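Local coordinates for protein putative L-alanine-DL-glutamate epimerase (Burkholderia xenovorans, PDB 3GO2) that binds magnesium and probably works as a racemase or epimerase of the mandelate racemase/muconate lactonizing enzyme family, at residues Trp243-Ala255 with Pro279-Val291. Sequence-based numbering, arbitrary orientation.
With MG (magnesium ion), chain C.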
loop_
_atom_site.group_PDB
_atom_site.type_symbol
_atom_site.label_atom_id
_atom_site.label_comp_id
_atom_site.label_asym_id
_atom_site.label_seq_id
_atom_site.Cartn_x
_atom_site.Cartn_y
_atom_site.Cartn_z
ATOM N N TRP A 243 -3.628 -25.178 -17.331
ATOM C CA TRP A 243 -4.087 -23.910 -16.835
ATOM C C TRP A 243 -5.602 -23.917 -16.660
ATOM O O TRP A 243 -6.317 -24.724 -17.279
ATOM C CB TRP A 243 -3.593 -22.725 -17.685
ATOM C CG TRP A 243 -4.246 -22.386 -19.006
ATOM C CD1 TRP A 243 -5.582 -22.419 -19.328
ATOM C CD2 TRP A 243 -3.573 -21.843 -20.137
ATOM N NE1 TRP A 243 -5.772 -21.959 -20.606
ATOM C CE2 TRP A 243 -4.555 -21.578 -21.123
ATOM C CE3 TRP A 243 -2.227 -21.521 -20.413
ATOM C CZ2 TRP A 243 -4.230 -21.044 -22.363
ATOM C CZ3 TRP A 243 -1.909 -20.995 -21.638
ATOM C CH2 TRP A 243 -2.909 -20.757 -22.613
ATOM N N VAL A 244 -6.077 -22.975 -15.847
ATOM C CA VAL A 244 -7.495 -22.635 -15.776
ATOM C C VAL A 244 -7.585 -21.170 -16.213
ATOM O O VAL A 244 -6.941 -20.282 -15.658
ATOM C CB VAL A 244 -8.082 -22.790 -14.379
ATOM C CG1 VAL A 244 -9.551 -22.358 -14.372
ATOM C CG2 VAL A 244 -7.927 -24.206 -13.903
ATOM N N GLU A 245 -8.353 -20.955 -17.271
ATOM C CA GLU A 245 -8.453 -19.676 -17.942
ATOM C C GLU A 245 -9.712 -18.951 -17.522
ATOM O O GLU A 245 -10.830 -19.492 -17.636
ATOM C CB GLU A 245 -8.447 -19.937 -19.450
ATOM C CG GLU A 245 -8.382 -18.751 -20.328
ATOM C CD GLU A 245 -8.187 -19.138 -21.821
ATOM O OE1 GLU A 245 -8.419 -18.264 -22.675
ATOM O OE2 GLU A 245 -7.766 -20.279 -22.134
ATOM N N ILE A 246 -9.515 -17.734 -17.006
ATOM C CA ILE A 246 -10.592 -16.935 -16.437
ATOM C C ILE A 246 -10.457 -15.512 -16.963
ATOM O O ILE A 246 -9.470 -14.862 -16.674
ATOM C CB ILE A 246 -10.507 -16.893 -14.907
ATOM C CG1 ILE A 246 -10.670 -18.296 -14.307
ATOM C CG2 ILE A 246 -11.587 -15.919 -14.333
ATOM C CD1 ILE A 246 -10.440 -18.400 -12.787
ATOM N N ASP A 247 -11.440 -15.048 -17.728
ATOM C CA ASP A 247 -11.500 -13.663 -18.156
ATOM C C ASP A 247 -12.231 -12.861 -17.084
ATOM O O ASP A 247 -13.231 -13.301 -16.533
ATOM C CB ASP A 247 -12.180 -13.547 -19.511
ATOM C CG ASP A 247 -11.407 -14.233 -20.577
ATOM O OD1 ASP A 247 -10.228 -13.861 -20.784
ATOM O OD2 ASP A 247 -11.971 -15.161 -21.188
ATOM N N SER A 248 -11.713 -11.675 -16.795
ATOM C CA SER A 248 -12.234 -10.839 -15.728
ATOM C C SER A 248 -11.852 -9.404 -15.970
ATOM O O SER A 248 -10.717 -9.118 -16.403
ATOM C CB SER A 248 -11.608 -11.286 -14.401
ATOM O OG SER A 248 -12.100 -10.506 -13.322
ATOM N N TYR A 249 -12.762 -8.492 -15.605
ATOM C CA TYR A 249 -12.458 -7.080 -15.568
ATOM C C TYR A 249 -12.213 -6.576 -14.126
ATOM O O TYR A 249 -12.273 -5.370 -13.853
ATOM C CB TYR A 249 -13.592 -6.326 -16.240
ATOM C CG TYR A 249 -13.690 -6.612 -17.728
ATOM C CD1 TYR A 249 -12.586 -6.467 -18.536
ATOM C CD2 TYR A 249 -14.893 -7.013 -18.320
ATOM C CE1 TYR A 249 -12.644 -6.695 -19.890
ATOM C CE2 TYR A 249 -14.961 -7.238 -19.700
ATOM C CZ TYR A 249 -13.824 -7.068 -20.468
ATOM O OH TYR A 249 -13.835 -7.278 -21.828
ATOM N N SER A 250 -11.939 -7.511 -13.226
ATOM C CA SER A 250 -11.545 -7.209 -11.858
ATOM C C SER A 250 -10.141 -7.741 -11.548
ATOM O O SER A 250 -9.993 -8.907 -11.158
ATOM C CB SER A 250 -12.509 -7.835 -10.867
ATOM O OG SER A 250 -12.063 -7.540 -9.523
ATOM N N PRO A 251 -9.118 -6.901 -11.701
ATOM C CA PRO A 251 -7.777 -7.365 -11.369
ATOM C C PRO A 251 -7.717 -7.829 -9.916
ATOM O O PRO A 251 -7.077 -8.833 -9.627
ATOM C CB PRO A 251 -6.885 -6.136 -11.602
ATOM C CG PRO A 251 -7.666 -5.293 -12.542
ATOM C CD PRO A 251 -9.109 -5.561 -12.310
ATOM N N GLN A 252 -8.387 -7.116 -9.002
ATOM C CA GLN A 252 -8.378 -7.526 -7.577
ATOM C C GLN A 252 -9.051 -8.900 -7.373
ATOM O O GLN A 252 -8.527 -9.767 -6.664
ATOM C CB GLN A 252 -9.027 -6.419 -6.705
ATOM C CG GLN A 252 -9.258 -6.758 -5.271
ATOM C CD GLN A 252 -10.110 -5.697 -4.519
ATOM O OE1 GLN A 252 -10.223 -4.544 -4.937
ATOM N NE2 GLN A 252 -10.732 -6.118 -3.435
ATOM N N GLY A 253 -10.191 -9.120 -8.017
ATOM C CA GLY A 253 -10.930 -10.366 -7.870
ATOM C C GLY A 253 -10.168 -11.527 -8.499
ATOM O O GLY A 253 -10.031 -12.586 -7.901
ATOM N N LEU A 254 -9.649 -11.319 -9.706
ATOM C CA LEU A 254 -8.848 -12.362 -10.352
ATOM C C LEU A 254 -7.608 -12.677 -9.548
ATOM O O LEU A 254 -7.272 -13.858 -9.390
ATOM C CB LEU A 254 -8.496 -11.999 -11.782
ATOM C CG LEU A 254 -7.744 -13.043 -12.587
ATOM C CD1 LEU A 254 -8.558 -14.355 -12.696
ATOM C CD2 LEU A 254 -7.354 -12.510 -13.982
ATOM N N ALA A 255 -6.942 -11.647 -9.014
ATOM C CA ALA A 255 -5.777 -11.895 -8.164
ATOM C C ALA A 255 -6.131 -12.709 -6.913
ATOM O O ALA A 255 -5.354 -13.552 -6.482
ATOM C CB ALA A 255 -5.067 -10.588 -7.787
ATOM N N PRO A 279 -2.861 -3.386 -14.839
ATOM C CA PRO A 279 -3.431 -3.629 -13.523
ATOM C C PRO A 279 -3.431 -5.110 -13.087
ATOM O O PRO A 279 -3.301 -5.397 -11.895
ATOM C CB PRO A 279 -4.866 -3.101 -13.643
ATOM C CG PRO A 279 -4.905 -2.330 -14.859
ATOM C CD PRO A 279 -3.774 -2.630 -15.708
ATOM N N PHE A 280 -3.521 -6.027 -14.045
ATOM C CA PHE A 280 -3.493 -7.438 -13.748
ATOM C C PHE A 280 -2.103 -7.860 -13.323
ATOM O O PHE A 280 -1.941 -8.591 -12.338
ATOM C CB PHE A 280 -4.001 -8.249 -14.942
ATOM C CG PHE A 280 -5.460 -7.999 -15.239
ATOM C CD1 PHE A 280 -6.432 -8.753 -14.633
ATOM C CD2 PHE A 280 -5.843 -6.986 -16.110
ATOM C CE1 PHE A 280 -7.786 -8.507 -14.884
ATOM C CE2 PHE A 280 -7.163 -6.738 -16.381
ATOM C CZ PHE A 280 -8.153 -7.522 -15.752
ATOM N N PHE A 281 -1.078 -7.390 -14.028
ATOM C CA PHE A 281 0.281 -7.769 -13.658
ATOM C C PHE A 281 0.655 -7.142 -12.300
ATOM O O PHE A 281 1.292 -7.797 -11.456
ATOM C CB PHE A 281 1.274 -7.366 -14.744
ATOM C CG PHE A 281 1.082 -8.059 -16.098
ATOM C CD1 PHE A 281 0.139 -9.048 -16.312
ATOM C CD2 PHE A 281 1.914 -7.722 -17.165
ATOM C CE1 PHE A 281 -0.001 -9.649 -17.549
ATOM C CE2 PHE A 281 1.776 -8.326 -18.405
ATOM C CZ PHE A 281 0.820 -9.299 -18.592
ATOM N N ASP A 282 0.256 -5.892 -12.080
ATOM C CA ASP A 282 0.541 -5.220 -10.799
ATOM C C ASP A 282 -0.077 -5.973 -9.603
ATOM O O ASP A 282 0.484 -5.959 -8.496
ATOM C CB ASP A 282 0.015 -3.793 -10.837
ATOM C CG ASP A 282 0.859 -2.876 -11.728
ATOM O OD1 ASP A 282 1.945 -3.272 -12.177
ATOM O OD2 ASP A 282 0.406 -1.747 -11.921
ATOM N N ALA A 283 -1.206 -6.623 -9.857
ATOM C CA ALA A 283 -1.926 -7.381 -8.847
ATOM C C ALA A 283 -1.503 -8.844 -8.709
ATOM O O ALA A 283 -2.040 -9.536 -7.851
ATOM C CB ALA A 283 -3.445 -7.272 -9.110
ATOM N N ASN A 284 -0.528 -9.298 -9.493
ATOM C CA ASN A 284 -0.135 -10.723 -9.489
ATOM C C ASN A 284 -1.312 -11.603 -9.861
ATOM O O ASN A 284 -1.490 -12.701 -9.307
ATOM C CB ASN A 284 0.397 -11.173 -8.123
ATOM C CG ASN A 284 1.676 -10.520 -7.765
ATOM O OD1 ASN A 284 2.612 -10.525 -8.549
ATOM N ND2 ASN A 284 1.749 -9.973 -6.548
ATOM N N ALA A 285 -2.128 -11.151 -10.812
ATOM C CA ALA A 285 -3.368 -11.848 -11.111
ATOM C C ALA A 285 -3.190 -13.077 -12.012
ATOM O O ALA A 285 -4.104 -13.906 -12.071
ATOM C CB ALA A 285 -4.400 -10.875 -11.771
ATOM N N VAL A 286 -2.071 -13.194 -12.732
ATOM C CA VAL A 286 -1.936 -14.290 -13.726
ATOM C C VAL A 286 -0.615 -15.055 -13.696
ATOM O O VAL A 286 0.456 -14.493 -13.442
ATOM C CB VAL A 286 -2.182 -13.821 -15.181
ATOM C CG1 VAL A 286 -3.602 -13.232 -15.336
ATOM C CG2 VAL A 286 -1.127 -12.849 -15.621
ATOM N N ASP A 287 -0.703 -16.355 -13.955
ATOM C CA ASP A 287 0.474 -17.110 -14.347
ATOM C C ASP A 287 0.850 -16.843 -15.809
ATOM O O ASP A 287 2.043 -16.685 -16.141
ATOM C CB ASP A 287 0.253 -18.602 -14.143
ATOM C CG ASP A 287 0.156 -18.974 -12.688
ATOM O OD1 ASP A 287 1.199 -19.285 -12.091
ATOM O OD2 ASP A 287 -0.952 -18.913 -12.105
ATOM N N VAL A 288 -0.151 -16.871 -16.682
ATOM C CA VAL A 288 0.044 -16.715 -18.136
ATOM C C VAL A 288 -0.852 -15.626 -18.675
ATOM O O VAL A 288 -2.025 -15.569 -18.311
ATOM C CB VAL A 288 -0.274 -18.025 -18.848
ATOM C CG1 VAL A 288 -0.183 -17.861 -20.375
ATOM C CG2 VAL A 288 0.668 -19.145 -18.342
ATOM N N ALA A 289 -0.306 -14.762 -19.527
ATOM C CA ALA A 289 -1.090 -13.730 -20.183
ATOM C C ALA A 289 -1.404 -14.123 -21.612
ATOM O O ALA A 289 -0.488 -14.363 -22.405
ATOM C CB ALA A 289 -0.384 -12.367 -20.109
ATOM N N ILE A 290 -2.692 -14.262 -21.922
ATOM C CA ILE A 290 -3.140 -14.526 -23.281
ATOM C C ILE A 290 -3.258 -13.197 -24.014
ATOM O O ILE A 290 -3.893 -12.268 -23.504
ATOM C CB ILE A 290 -4.459 -15.308 -23.297
ATOM C CG1 ILE A 290 -4.249 -16.661 -22.585
ATOM C CG2 ILE A 290 -4.913 -15.545 -24.752
ATOM C CD1 ILE A 290 -5.537 -17.267 -22.092
ATOM N N VAL A 291 -2.608 -13.085 -25.172
ATOM C CA VAL A 291 -2.596 -11.839 -25.942
ATOM C C VAL A 291 -3.323 -12.083 -27.252
ATOM O O VAL A 291 -2.979 -13.005 -27.980
ATOM C CB VAL A 291 -1.175 -11.369 -26.230
ATOM C CG1 VAL A 291 -1.187 -10.077 -27.044
ATOM C CG2 VAL A 291 -0.365 -11.165 -24.907
HETATM MG MG MG C . -12.201 -6.438 -23.456
HETATM O O HOH W 1 -2.605 -13.168 -6.784
HETATM O O HOH W 2 -12.884 -4.471 -24.579
HETATM O O HOH W 3 -11.031 -4.677 -22.078
#
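Asn284 O and Ala255 O are bridged by one water, which donates to both carbonyls, lying 2.8 Å from Asn284 O and 2.8 Å from Ala255 O; Arg258 also reaches Asn284 O. No direct hydrogen bond crosses between the segments, and this water provides a polar bridge from helix 251-259 to the Schellman turn that ends helix 273-282. Beside it the backbones come close, with Ala255 CA 3.8 Å from Ala285 CA, and methyl groups of Ala255, Ala283 and Ala285 fill the seam. Farther along, Pro251 lays its CG over the centre of one face of the Phe280 ring, a CH-pi contact of 3.9 Å to the centroid and 11° off the normal. Phe280 CG stands anti to its own carbonyl carbon (chi1 -66°), which turns one ring face to the proline and brings CD1 to within 3.9 Å of Leu254 CD2. Ser250 stands at the N-cap of helix 251-259, its OG accepting from Gly253 N at 2.9 Å. Nearby, Tyr249 OH binds a magnesium ion at 2.5 Å, with Thr270 O, two waters and Pro78 O of a neighbouring subunit. Inside the barrel, Ile290 CD1 touches the Trp243 indole and limits the space beside the carboxylate of Glu245, which binds another magnesium ion with Asp219 and Glu269. The contact packs two successive barrel helices together, while strands 243-245 and 288-291 flank strand 265-267. Apolar packing thus dominates, burying Ala285 O without a partner, 3.8 Å from Leu254 CG; the Lys163 salt bridge to Glu245 OE2 is probably the carboxylate's main non-metal hold, the weak Trp243 NE1 bond a minor one.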